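Local structure of 4-hydroxy-3-methylbut-2-enyl diphosphate reductase (Aquifex aeolicus, 3DNF) at residues Val99-Thr110 with Glu126-Cys137; Val119-Val127 with Gln164-Val175. The protein catalyses the last step of the non-mevalonate isoprenoid pathway, reducing hydroxymethylbutenyl diphosphate to isopentenyl and dimethylallyl diphosphate with an iron-sulfur cluster. All coordinates share one frame; numbering follows the deposited sequence.

Contact 1: Val99-Thr110 with Glu126-Cys137; sequences VKAVHEAVCQLT and EVIGTLGYLRAC
The imidazole of His-103 lies on the phenol ring of Tyr-133 and joins helices 97-111 and 125-136, neighbours on one face of a parallel sheet in this open alpha/beta lobe. The second is the crossover helix of a beta-alpha-beta unit. The segment axes approach to 8.6 Å and cross at -32°. The rings form an offset stack, centroids 4.0 Å apart and planes at 14°, with Tyr-133 CD1 over the middle of the imidazole. With CG anti to the carbonyl carbon (chi1 -63°), His-103 also rests its CB over the phenol face, a CH-pi contact. Three groups meet the imidazole edge in its plane. Lys-100, its chain folded at chi2 and chi3, donates from NZ to His-103 ND1 at 2.9 Å; a water hydrogen-bonds NE2 and donates to Glu-126 O; Thr-130 OG1 sits 3.4 Å from His-103 CD2. Replacing His-103 by a leucine would probably leave the Lys-100 ammonium without this acceptor and the Tyr-133 ring without its stacking mate. Nearer the sheet, Thr-130 CG2 touches CG1 of both Val-102 and Val-106, while Glu-126, whose carboxylate is hydrogen-bonded to Thr-165, lays its CG 3.8 Å from Val-99 CG1. At the far end Cys-107 and Cys-137 form a disulfide pair, but with SG atoms 3.1 Å apart in this conformer of Cys-137 the bond is doubtful here. Beside them Thr-110 OG1, 3.4 Å from Leu-134 CD1, donates to Val-106 O, which Thr-110 N reaches from the opposite face of the carbonyl.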
loop_
_atom_site.group_PDB
_atom_site.type_symbol
_atom_site.label_atom_id
_atom_site.label_comp_id
_atom_site.label_asym_id
_atom_site.label_seq_id
_atom_site.Cartn_x
_atom_site.Cartn_y
_atom_site.Cartn_z
ATOM N N VAL B 99 19.102 3.817 9.840
ATOM C CA VAL B 99 18.224 3.810 11.014
ATOM C C VAL B 99 17.917 5.239 11.397
ATOM O O VAL B 99 16.768 5.560 11.691
ATOM C CB VAL B 99 18.861 2.978 12.193
ATOM C CG1 VAL B 99 18.089 3.181 13.514
ATOM C CG2 VAL B 99 18.886 1.457 11.861
ATOM N N LYS B 100 18.922 6.109 11.395
ATOM C CA LYS B 100 18.676 7.527 11.594
ATOM C C LYS B 100 17.656 8.112 10.611
ATOM O O LYS B 100 16.884 8.995 10.966
ATOM C CB LYS B 100 19.948 8.354 11.524
ATOM C CG LYS B 100 20.950 8.173 12.712
ATOM C CD LYS B 100 20.328 8.344 14.136
ATOM C CE LYS B 100 19.607 9.650 14.301
ATOM N NZ LYS B 100 18.998 9.730 15.638
ATOM N N ALA B 101 17.638 7.597 9.391
ATOM C CA ALA B 101 16.633 8.041 8.424
ATOM C C ALA B 101 15.192 7.662 8.852
ATOM O O ALA B 101 14.242 8.358 8.507
ATOM C CB ALA B 101 16.944 7.491 7.055
ATOM N N VAL B 102 15.019 6.519 9.520
ATOM C CA VAL B 102 13.699 6.178 10.080
ATOM C C VAL B 102 13.328 7.177 11.153
ATOM O O VAL B 102 12.169 7.622 11.241
ATOM C CB VAL B 102 13.637 4.740 10.640
ATOM C CG1 VAL B 102 12.212 4.369 11.014
ATOM C CG2 VAL B 102 14.237 3.726 9.658
ATOM N N HIS B 103 14.277 7.487 12.041
ATOM C CA HIS B 103 14.028 8.515 13.079
ATOM C C HIS B 103 13.565 9.857 12.457
ATOM O O HIS B 103 12.595 10.509 12.948
ATOM C CB HIS B 103 15.315 8.779 13.842
ATOM C CG HIS B 103 15.845 7.600 14.584
ATOM N ND1 HIS B 103 17.045 7.641 15.263
ATOM C CD2 HIS B 103 15.353 6.352 14.763
ATOM C CE1 HIS B 103 17.269 6.471 15.826
ATOM N NE2 HIS B 103 16.248 5.677 15.558
ATOM N N GLU B 104 14.260 10.261 11.397
ATOM C CA GLU B 104 13.939 11.482 10.665
ATOM C C GLU B 104 12.525 11.391 10.063
ATOM O O GLU B 104 11.744 12.338 10.158
ATOM C CB GLU B 104 14.985 11.753 9.582
ATOM C CG GLU B 104 16.347 12.173 10.175
ATOM C CD GLU B 104 17.521 12.028 9.192
ATOM O OE1 GLU B 104 17.295 12.030 7.952
ATOM O OE2 GLU B 104 18.691 11.925 9.666
ATOM N N ALA B 105 12.212 10.229 9.496
ATOM C CA ALA B 105 10.973 10.028 8.745
ATOM C C ALA B 105 9.778 10.095 9.678
ATOM O O ALA B 105 8.726 10.679 9.329
ATOM C CB ALA B 105 10.975 8.698 8.040
ATOM N N VAL B 106 9.901 9.509 10.874
ATOM C CA VAL B 106 8.707 9.555 11.775
ATOM C C VAL B 106 8.457 10.974 12.233
ATOM O O VAL B 106 7.279 11.425 12.372
ATOM C CB VAL B 106 8.738 8.538 12.936
ATOM C CG1 VAL B 106 8.781 7.073 12.420
ATOM C CG2 VAL B 106 9.864 8.856 13.938
ATOM N N CYS B 107 9.523 11.733 12.380
ATOM C CA CYS B 107 9.331 13.126 12.764
ATOM C C CYS B 107 8.775 14.016 11.638
ATOM O O CYS B 107 7.946 14.875 11.885
ATOM C CB CYS B 107 10.602 13.720 13.360
ATOM S SG CYS B 107 11.084 12.864 14.922
ATOM N N GLN B 108 9.257 13.801 10.424
ATOM C CA GLN B 108 8.734 14.461 9.240
ATOM C C GLN B 108 7.251 14.176 9.084
ATOM O O GLN B 108 6.482 15.119 8.900
ATOM C CB GLN B 108 9.518 14.055 7.998
ATOM C CG GLN B 108 8.980 14.702 6.724
ATOM C CD GLN B 108 9.448 13.973 5.487
ATOM O OE1 GLN B 108 10.434 13.235 5.524
ATOM N NE2 GLN B 108 8.743 14.166 4.393
ATOM N N LEU B 109 6.849 12.891 9.177
ATOM C CA LEU B 109 5.463 12.518 9.055
ATOM C C LEU B 109 4.593 13.182 10.139
ATOM O O LEU B 109 3.458 13.612 9.864
ATOM C CB LEU B 109 5.323 10.982 9.076
ATOM C CG LEU B 109 5.804 10.216 7.811
ATOM C CD1 LEU B 109 5.764 8.706 8.100
ATOM C CD2 LEU B 109 4.965 10.527 6.564
ATOM N N THR B 110 5.129 13.279 11.346
ATOM C CA THR B 110 4.435 13.968 12.447
ATOM C C THR B 110 4.206 15.470 12.128
ATOM O O THR B 110 3.083 15.989 12.272
ATOM C CB THR B 110 5.251 13.775 13.753
ATOM O OG1 THR B 110 5.226 12.377 14.112
ATOM C CG2 THR B 110 4.687 14.659 14.888
ATOM N N GLU B 126 15.706 -1.555 17.499
ATOM C CA GLU B 126 15.579 -0.511 16.478
ATOM C C GLU B 126 14.193 0.161 16.587
ATOM O O GLU B 126 14.083 1.387 16.548
ATOM C CB GLU B 126 15.794 -1.040 15.061
ATOM C CG GLU B 126 15.878 0.095 14.057
ATOM C CD GLU B 126 15.691 -0.413 12.636
ATOM O OE1 GLU B 126 16.532 -1.259 12.216
ATOM O OE2 GLU B 126 14.709 0.034 11.971
ATOM N N VAL B 127 13.190 -0.659 16.764
ATOM C CA VAL B 127 11.817 -0.220 16.869
ATOM C C VAL B 127 11.597 0.614 18.148
ATOM O O VAL B 127 11.014 1.676 18.100
ATOM C CB VAL B 127 10.841 -1.442 16.691
ATOM C CG1 VAL B 127 9.391 -1.049 16.993
ATOM C CG2 VAL B 127 10.954 -1.989 15.263
ATOM N N ILE B 128 12.099 0.144 19.279
ATOM C CA ILE B 128 12.030 0.885 20.532
ATOM C C ILE B 128 12.689 2.262 20.352
ATOM O O ILE B 128 12.159 3.275 20.826
ATOM C CB ILE B 128 12.738 0.076 21.648
ATOM C CG1 ILE B 128 11.907 -1.175 21.933
ATOM C CG2 ILE B 128 12.939 0.905 22.933
ATOM C CD1 ILE B 128 12.580 -2.193 22.831
ATOM N N GLY B 129 13.840 2.293 19.696
ATOM C CA GLY B 129 14.518 3.595 19.519
ATOM C C GLY B 129 13.676 4.559 18.689
ATOM O O GLY B 129 13.473 5.723 19.061
ATOM N N THR B 130 13.136 4.076 17.570
ATOM C CA THR B 130 12.314 4.875 16.693
ATOM C C THR B 130 11.053 5.389 17.394
ATOM O O THR B 130 10.695 6.541 17.203
ATOM C CB THR B 130 11.950 4.055 15.463
ATOM O OG1 THR B 130 13.153 3.775 14.757
ATOM C CG2 THR B 130 11.054 4.847 14.530
ATOM N N LEU B 131 10.378 4.542 18.177
ATOM C CA LEU B 131 9.240 5.015 19.018
ATOM C C LEU B 131 9.665 6.163 19.923
ATOM O O LEU B 131 8.880 7.064 20.182
ATOM C CB LEU B 131 8.605 3.907 19.852
ATOM C CG LEU B 131 7.811 2.905 19.011
ATOM C CD1 LEU B 131 7.203 1.822 19.899
ATOM C CD2 LEU B 131 6.697 3.618 18.201
ATOM N N GLY B 132 10.905 6.105 20.419
ATOM C CA GLY B 132 11.424 7.187 21.257
ATOM C C GLY B 132 11.551 8.500 20.489
ATOM O O GLY B 132 11.276 9.577 21.025
ATOM N N TYR B 133 11.952 8.417 19.223
ATOM C CA TYR B 133 11.985 9.610 18.366
ATOM C C TYR B 133 10.569 10.147 18.067
ATOM O O TYR B 133 10.346 11.366 18.049
ATOM C CB TYR B 133 12.788 9.309 17.093
ATOM C CG TYR B 133 14.232 9.485 17.419
ATOM C CD1 TYR B 133 14.999 8.426 17.903
ATOM C CD2 TYR B 133 14.801 10.761 17.349
ATOM C CE1 TYR B 133 16.346 8.609 18.260
ATOM C CE2 TYR B 133 16.147 10.975 17.709
ATOM C CZ TYR B 133 16.903 9.902 18.172
ATOM O OH TYR B 133 18.236 10.098 18.507
ATOM N N LEU B 134 9.639 9.224 17.830
ATOM C CA LEU B 134 8.267 9.601 17.531
ATOM C C LEU B 134 7.707 10.333 18.747
ATOM O O LEU B 134 7.076 11.398 18.624
ATOM C CB LEU B 134 7.406 8.357 17.253
ATOM C CG LEU B 134 5.915 8.601 16.924
ATOM C CD1 LEU B 134 5.726 9.402 15.616
ATOM C CD2 LEU B 134 5.158 7.289 16.886
ATOM N N ARG B 135 7.974 9.790 19.936
ATOM C CA ARG B 135 7.498 10.415 21.163
ATOM C C ARG B 135 8.152 11.801 21.357
ATOM O O ARG B 135 7.461 12.767 21.716
ATOM C CB ARG B 135 7.757 9.484 22.360
ATOM C CG ARG B 135 7.580 10.138 23.755
ATOM C CD ARG B 135 7.713 9.130 24.904
ATOM N NE ARG B 135 8.977 8.403 24.834
ATOM C CZ ARG B 135 9.116 7.111 24.519
ATOM N NH1 ARG B 135 8.033 6.354 24.284
ATOM N NH2 ARG B 135 10.341 6.569 24.474
ATOM N N ALA B 136 9.451 11.880 21.065
ATOM C CA ALA B 136 10.214 13.132 21.236
ATOM C C ALA B 136 9.706 14.287 20.374
ATOM O O ALA B 136 9.755 15.456 20.763
ATOM C CB ALA B 136 11.700 12.877 20.972
ATOM N N CYS B 137 9.217 13.956 19.195
ATOM C CA CYS B 137 8.724 14.993 18.299
ATOM C C CYS B 137 7.219 15.176 18.415
ATOM O O CYS B 137 6.579 15.799 17.563
ATOM C CB CYS B 137 9.131 14.716 16.866
ATOM S SG CYS B 137 8.254 13.338 16.192
HETATM O O HOH W 1 16.287 3.076 16.771
#

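Contact 2: Val119-Val127 with Gln164-Val175; sequences VGEKNHPEV and QTTQNEEFFKEV. With F3S (Fe3-s4 cluster), chain E.
Val-119 and Gln-164 are paired at the C-terminal ends of the adjacent parallel strands 115-119 and 158-163, the end of the sheet where open alpha/beta folds usually place their sites. Val-119 O takes a nearly straight bond from Gln-164 N, at 2.8 Å. The two methyls of Val-119 part company: CG1, which chi1 of -176° turns opposite the backbone N, meets the bent Gln-167 chain and lies 3.7 Å from Phe-171 CD2, while CG2 touches Phe-172 CD1 and reaches tip to tip toward Val-175 CG1. Helix 169-182, which carries these last three partners, also faces the second subunit, where Lys-173 pairs with Glu-174 of that subunit. Gly-120 follows with its CA against the carboxamide oxygens of Gln-164 and Gln-167, and a CB here would clash with that of Gln-164. Glu-121 N donates to Gln-164 OE1 at 2.9 Å, tilted out of the carbonyl plane, and Glu-121 OE1 accepts from a water, which itself accepts from Gln-164 NE2. Thus both ends of the amide are engaged, which fixes its rotation. His-124, the N-cap of helix 125-136 and predicted to bind the substrate, offers a ring face to Gln-164 NE2, 3.3 Å from His-124 CG, the two planes being 53° apart; Pro-125 CD covers the opposite face. Glu-126, the predicted proton donor, grips Thr-165 with both oxygens: OE2 accepts from Thr-165 N at 2.9 Å on its syn lone pair, and OE1 from Thr-165 OG1 at 2.6 Å. A second water bridges Glu-126 OE1 to Gln-164 NE2. Thr-165 CB in turn lies 3.5 Å from cluster sulfur S1. Last, Val-127 crosses the Gln-164 chain, its CG2 3.7 Å from Gln-164 CD.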
loop_
_atom_site.group_PDB
_atom_site.type_symbol
_atom_site.label_atom_id
_atom_site.label_comp_id
_atom_site.label_asym_id
_atom_site.label_seq_id
_atom_site.Cartn_x
_atom_site.Cartn_y
_atom_site.Cartn_z
ATOM N N VAL B 119 6.082 -0.390 10.605
ATOM C CA VAL B 119 5.977 -1.824 10.330
ATOM C C VAL B 119 7.275 -2.513 10.797
ATOM O O VAL B 119 8.379 -2.227 10.313
ATOM C CB VAL B 119 5.673 -2.141 8.808
ATOM C CG1 VAL B 119 5.483 -3.660 8.619
ATOM C CG2 VAL B 119 4.430 -1.358 8.305
ATOM N N GLY B 120 7.152 -3.341 11.819
ATOM C CA GLY B 120 8.342 -3.963 12.406
ATOM C C GLY B 120 8.023 -4.819 13.611
ATOM O O GLY B 120 6.859 -4.998 13.963
ATOM N N GLU B 121 9.080 -5.299 14.254
ATOM C CA GLU B 121 8.998 -6.138 15.449
ATOM C C GLU B 121 8.929 -5.286 16.731
ATOM O O GLU B 121 9.888 -4.558 17.049
ATOM C CB GLU B 121 10.197 -7.089 15.478
ATOM C CG GLU B 121 10.167 -8.048 16.669
ATOM C CD GLU B 121 11.396 -8.957 16.789
ATOM O OE1 GLU B 121 12.403 -8.778 16.054
ATOM O OE2 GLU B 121 11.355 -9.850 17.672
ATOM N N LYS B 122 7.799 -5.358 17.442
ATOM C CA LYS B 122 7.554 -4.502 18.630
ATOM C C LYS B 122 8.713 -4.415 19.633
ATOM O O LYS B 122 9.145 -3.317 20.013
ATOM C CB LYS B 122 6.278 -4.910 19.362
ATOM C CG LYS B 122 5.012 -4.661 18.547
ATOM C CD LYS B 122 3.768 -5.063 19.282
ATOM C CE LYS B 122 2.570 -4.798 18.395
ATOM N NZ LYS B 122 1.302 -5.167 19.045
ATOM N N ASN B 123 9.253 -5.559 20.016
ATOM C CA ASN B 123 10.297 -5.559 21.048
ATOM C C ASN B 123 11.715 -5.414 20.502
ATOM O O ASN B 123 12.697 -5.543 21.241
ATOM C CB ASN B 123 10.180 -6.808 21.934
ATOM C CG ASN B 123 10.680 -6.571 23.367
ATOM O OD1 ASN B 123 10.501 -5.481 23.938
ATOM N ND2 ASN B 123 11.301 -7.597 23.956
ATOM N N HIS B 124 11.851 -5.125 19.209
ATOM C CA HIS B 124 13.192 -5.023 18.665
ATOM C C HIS B 124 13.804 -3.692 19.061
ATOM O O HIS B 124 13.121 -2.683 18.994
ATOM C CB HIS B 124 13.222 -5.181 17.141
ATOM C CG HIS B 124 14.615 -5.231 16.586
ATOM N ND1 HIS B 124 15.207 -6.401 16.158
ATOM C CD2 HIS B 124 15.538 -4.259 16.407
ATOM C CE1 HIS B 124 16.434 -6.148 15.738
ATOM N NE2 HIS B 124 16.660 -4.855 15.879
ATOM N N PRO B 125 15.097 -3.688 19.461
ATOM C CA PRO B 125 15.739 -2.398 19.834
ATOM C C PRO B 125 15.654 -1.250 18.793
ATOM O O PRO B 125 15.549 -0.060 19.173
ATOM C CB PRO B 125 17.193 -2.800 20.096
ATOM C CG PRO B 125 17.132 -4.277 20.444
ATOM C CD PRO B 125 16.026 -4.827 19.597
ATOM N N GLU B 126 15.706 -1.555 17.499
ATOM C CA GLU B 126 15.579 -0.511 16.478
ATOM C C GLU B 126 14.193 0.161 16.587
ATOM O O GLU B 126 14.083 1.387 16.548
ATOM C CB GLU B 126 15.794 -1.040 15.061
ATOM C CG GLU B 126 15.878 0.095 14.057
ATOM C CD GLU B 126 15.691 -0.413 12.636
ATOM O OE1 GLU B 126 16.532 -1.259 12.216
ATOM O OE2 GLU B 126 14.709 0.034 11.971
ATOM N N VAL B 127 13.190 -0.659 16.764
ATOM C CA VAL B 127 11.817 -0.220 16.869
ATOM C C VAL B 127 11.597 0.614 18.148
ATOM O O VAL B 127 11.014 1.676 18.100
ATOM C CB VAL B 127 10.841 -1.442 16.691
ATOM C CG1 VAL B 127 9.391 -1.049 16.993
ATOM C CG2 VAL B 127 10.954 -1.989 15.263
ATOM N N GLN B 164 10.717 -0.761 9.862
ATOM C CA GLN B 164 11.958 -1.197 10.477
ATOM C C GLN B 164 12.905 -1.547 9.311
ATOM O O GLN B 164 12.475 -2.085 8.290
ATOM C CB GLN B 164 11.672 -2.408 11.348
ATOM C CG GLN B 164 12.875 -2.904 12.164
ATOM C CD GLN B 164 12.596 -4.230 12.841
ATOM O OE1 GLN B 164 11.477 -4.739 12.782
ATOM N NE2 GLN B 164 13.609 -4.802 13.497
ATOM N N THR B 165 14.179 -1.170 9.423
ATOM C CA THR B 165 15.132 -1.329 8.284
ATOM C C THR B 165 15.200 -2.754 7.725
ATOM O O THR B 165 15.388 -2.957 6.512
ATOM C CB THR B 165 16.556 -0.856 8.630
ATOM O OG1 THR B 165 17.099 -1.623 9.731
ATOM C CG2 THR B 165 16.578 0.692 8.965
ATOM N N THR B 166 15.065 -3.730 8.624
ATOM C CA THR B 166 15.111 -5.162 8.272
ATOM C C THR B 166 13.745 -5.793 8.022
ATOM O O THR B 166 13.649 -7.006 7.881
ATOM C CB THR B 166 15.834 -5.958 9.372
ATOM O OG1 THR B 166 15.181 -5.687 10.619
ATOM C CG2 THR B 166 17.270 -5.504 9.462
ATOM N N GLN B 167 12.690 -4.985 7.947
ATOM C CA GLN B 167 11.343 -5.516 7.687
ATOM C C GLN B 167 11.294 -6.240 6.330
ATOM O O GLN B 167 11.782 -5.738 5.332
ATOM C CB GLN B 167 10.307 -4.374 7.735
ATOM C CG GLN B 167 8.887 -4.800 7.311
ATOM C CD GLN B 167 8.318 -5.852 8.212
ATOM O OE1 GLN B 167 8.376 -5.743 9.440
ATOM N NE2 GLN B 167 7.785 -6.911 7.612
ATOM N N ASN B 168 10.693 -7.419 6.304
ATOM C CA ASN B 168 10.492 -8.088 5.031
ATOM C C ASN B 168 9.491 -7.332 4.146
ATOM O O ASN B 168 8.500 -6.733 4.633
ATOM C CB ASN B 168 10.134 -9.578 5.194
ATOM C CG ASN B 168 8.655 -9.819 5.404
ATOM O OD1 ASN B 168 7.855 -9.781 4.470
ATOM N ND2 ASN B 168 8.287 -10.114 6.646
ATOM N N GLU B 169 9.781 -7.327 2.858
ATOM C CA GLU B 169 9.021 -6.547 1.868
ATOM C C GLU B 169 7.620 -7.080 1.670
ATOM O O GLU B 169 6.684 -6.308 1.453
ATOM C CB GLU B 169 9.737 -6.555 0.523
ATOM C CG GLU B 169 11.065 -5.776 0.489
ATOM C CD GLU B 169 11.554 -5.582 -0.945
ATOM O OE1 GLU B 169 11.230 -6.401 -1.816
ATOM O OE2 GLU B 169 12.279 -4.607 -1.212
ATOM N N GLU B 170 7.458 -8.402 1.715
ATOM C CA GLU B 170 6.137 -8.970 1.517
ATOM C C GLU B 170 5.089 -8.479 2.502
ATOM O O GLU B 170 3.985 -8.118 2.105
ATOM C CB GLU B 170 6.204 -10.493 1.539
ATOM C CG GLU B 170 6.040 -11.091 0.167
ATOM C CD GLU B 170 5.687 -12.568 0.216
ATOM O OE1 GLU B 170 6.221 -13.277 1.100
ATOM O OE2 GLU B 170 4.881 -13.012 -0.632
ATOM N N PHE B 171 5.442 -8.443 3.780
ATOM C CA PHE B 171 4.496 -7.912 4.774
ATOM C C PHE B 171 4.295 -6.405 4.687
ATOM O O PHE B 171 3.182 -5.898 4.824
ATOM C CB PHE B 171 4.857 -8.372 6.191
ATOM C CG PHE B 171 3.848 -7.957 7.220
ATOM C CD1 PHE B 171 2.534 -8.412 7.155
ATOM C CD2 PHE B 171 4.217 -7.097 8.242
ATOM C CE1 PHE B 171 1.588 -8.009 8.098
ATOM C CE2 PHE B 171 3.285 -6.684 9.195
ATOM C CZ PHE B 171 1.972 -7.151 9.130
ATOM N N PHE B 172 5.369 -5.707 4.388
ATOM C CA PHE B 172 5.274 -4.254 4.255
ATOM C C PHE B 172 4.320 -3.902 3.114
ATOM O O PHE B 172 3.463 -3.055 3.263
ATOM C CB PHE B 172 6.636 -3.715 3.944
ATOM C CG PHE B 172 6.689 -2.221 3.945
ATOM C CD1 PHE B 172 6.505 -1.512 5.146
ATOM C CD2 PHE B 172 6.853 -1.521 2.739
ATOM C CE1 PHE B 172 6.540 -0.146 5.156
ATOM C CE2 PHE B 172 6.911 -0.126 2.745
ATOM C CZ PHE B 172 6.731 0.558 3.960
ATOM N N LYS B 173 4.440 -4.623 1.992
ATOM C CA LYS B 173 3.581 -4.416 0.814
ATOM C C LYS B 173 2.089 -4.645 1.162
ATOM O O LYS B 173 1.216 -3.867 0.756
ATOM C CB LYS B 173 4.053 -5.293 -0.357
ATOM C CG LYS B 173 3.089 -5.344 -1.508
ATOM C CD LYS B 173 3.633 -6.150 -2.655
ATOM C CE LYS B 173 2.604 -6.201 -3.755
ATOM N NZ LYS B 173 3.093 -7.091 -4.835
ATOM N N GLU B 174 1.829 -5.700 1.943
ATOM C CA GLU B 174 0.487 -6.048 2.398
ATOM C C GLU B 174 -0.122 -4.984 3.308
ATOM O O GLU B 174 -1.303 -4.629 3.116
ATOM C CB GLU B 174 0.502 -7.424 3.108
ATOM C CG GLU B 174 -0.821 -7.851 3.732
ATOM C CD GLU B 174 -1.872 -8.213 2.707
ATOM O OE1 GLU B 174 -1.519 -8.411 1.519
ATOM O OE2 GLU B 174 -3.070 -8.290 3.075
ATOM N N VAL B 175 0.656 -4.533 4.308
ATOM C CA VAL B 175 0.218 -3.505 5.265
ATOM C C VAL B 175 -0.104 -2.192 4.543
ATOM O O VAL B 175 -1.136 -1.562 4.795
ATOM C CB VAL B 175 1.294 -3.206 6.370
ATOM C CG1 VAL B 175 0.839 -1.978 7.222
ATOM C CG2 VAL B 175 1.477 -4.403 7.238
HETATM FE FE1 F3S E . 20.997 -1.835 6.590
HETATM FE FE3 F3S E . 22.156 -0.208 8.422
HETATM FE FE4 F3S E . 22.698 -2.595 8.139
HETATM S S1 F3S E . 19.930 -0.443 8.011
HETATM S S2 F3S E . 21.318 -4.004 7.228
HETATM S S3 F3S E . 23.173 -1.138 6.606
HETATM S S4 F3S E . 22.986 -1.597 10.054
HETATM O O HOH W 2 13.143 -7.679 13.925
HETATM O O HOH W 3 16.295 -3.899 12.494
#

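In the fold
Contacts 1 and 2 have centres 14 Å apart and share Glu-126 and Val-127 at the start of helix 125-136. Thr-165 also joins them: its CG2 lies 3.8 Å from Val-99 CG2 and 3.9 Å from Val-102 CG2, so the first turns of helix 97-111 back the threonine that Glu-126 holds. Both contacts border the iron-sulfur cluster, contact 2 through Thr-165 and contact 1 through Val-99, whose side chain is about 4 Å from its nearest atom. His-124, Thr-165 and His-74, whose side chain is about 4 Å from that of Glu-126, are predicted to bind the diphosphate substrate, and Glu-126 to donate the proton. From there contact 1 runs outward to Cys-107, and contact 2 toward the subunit interface.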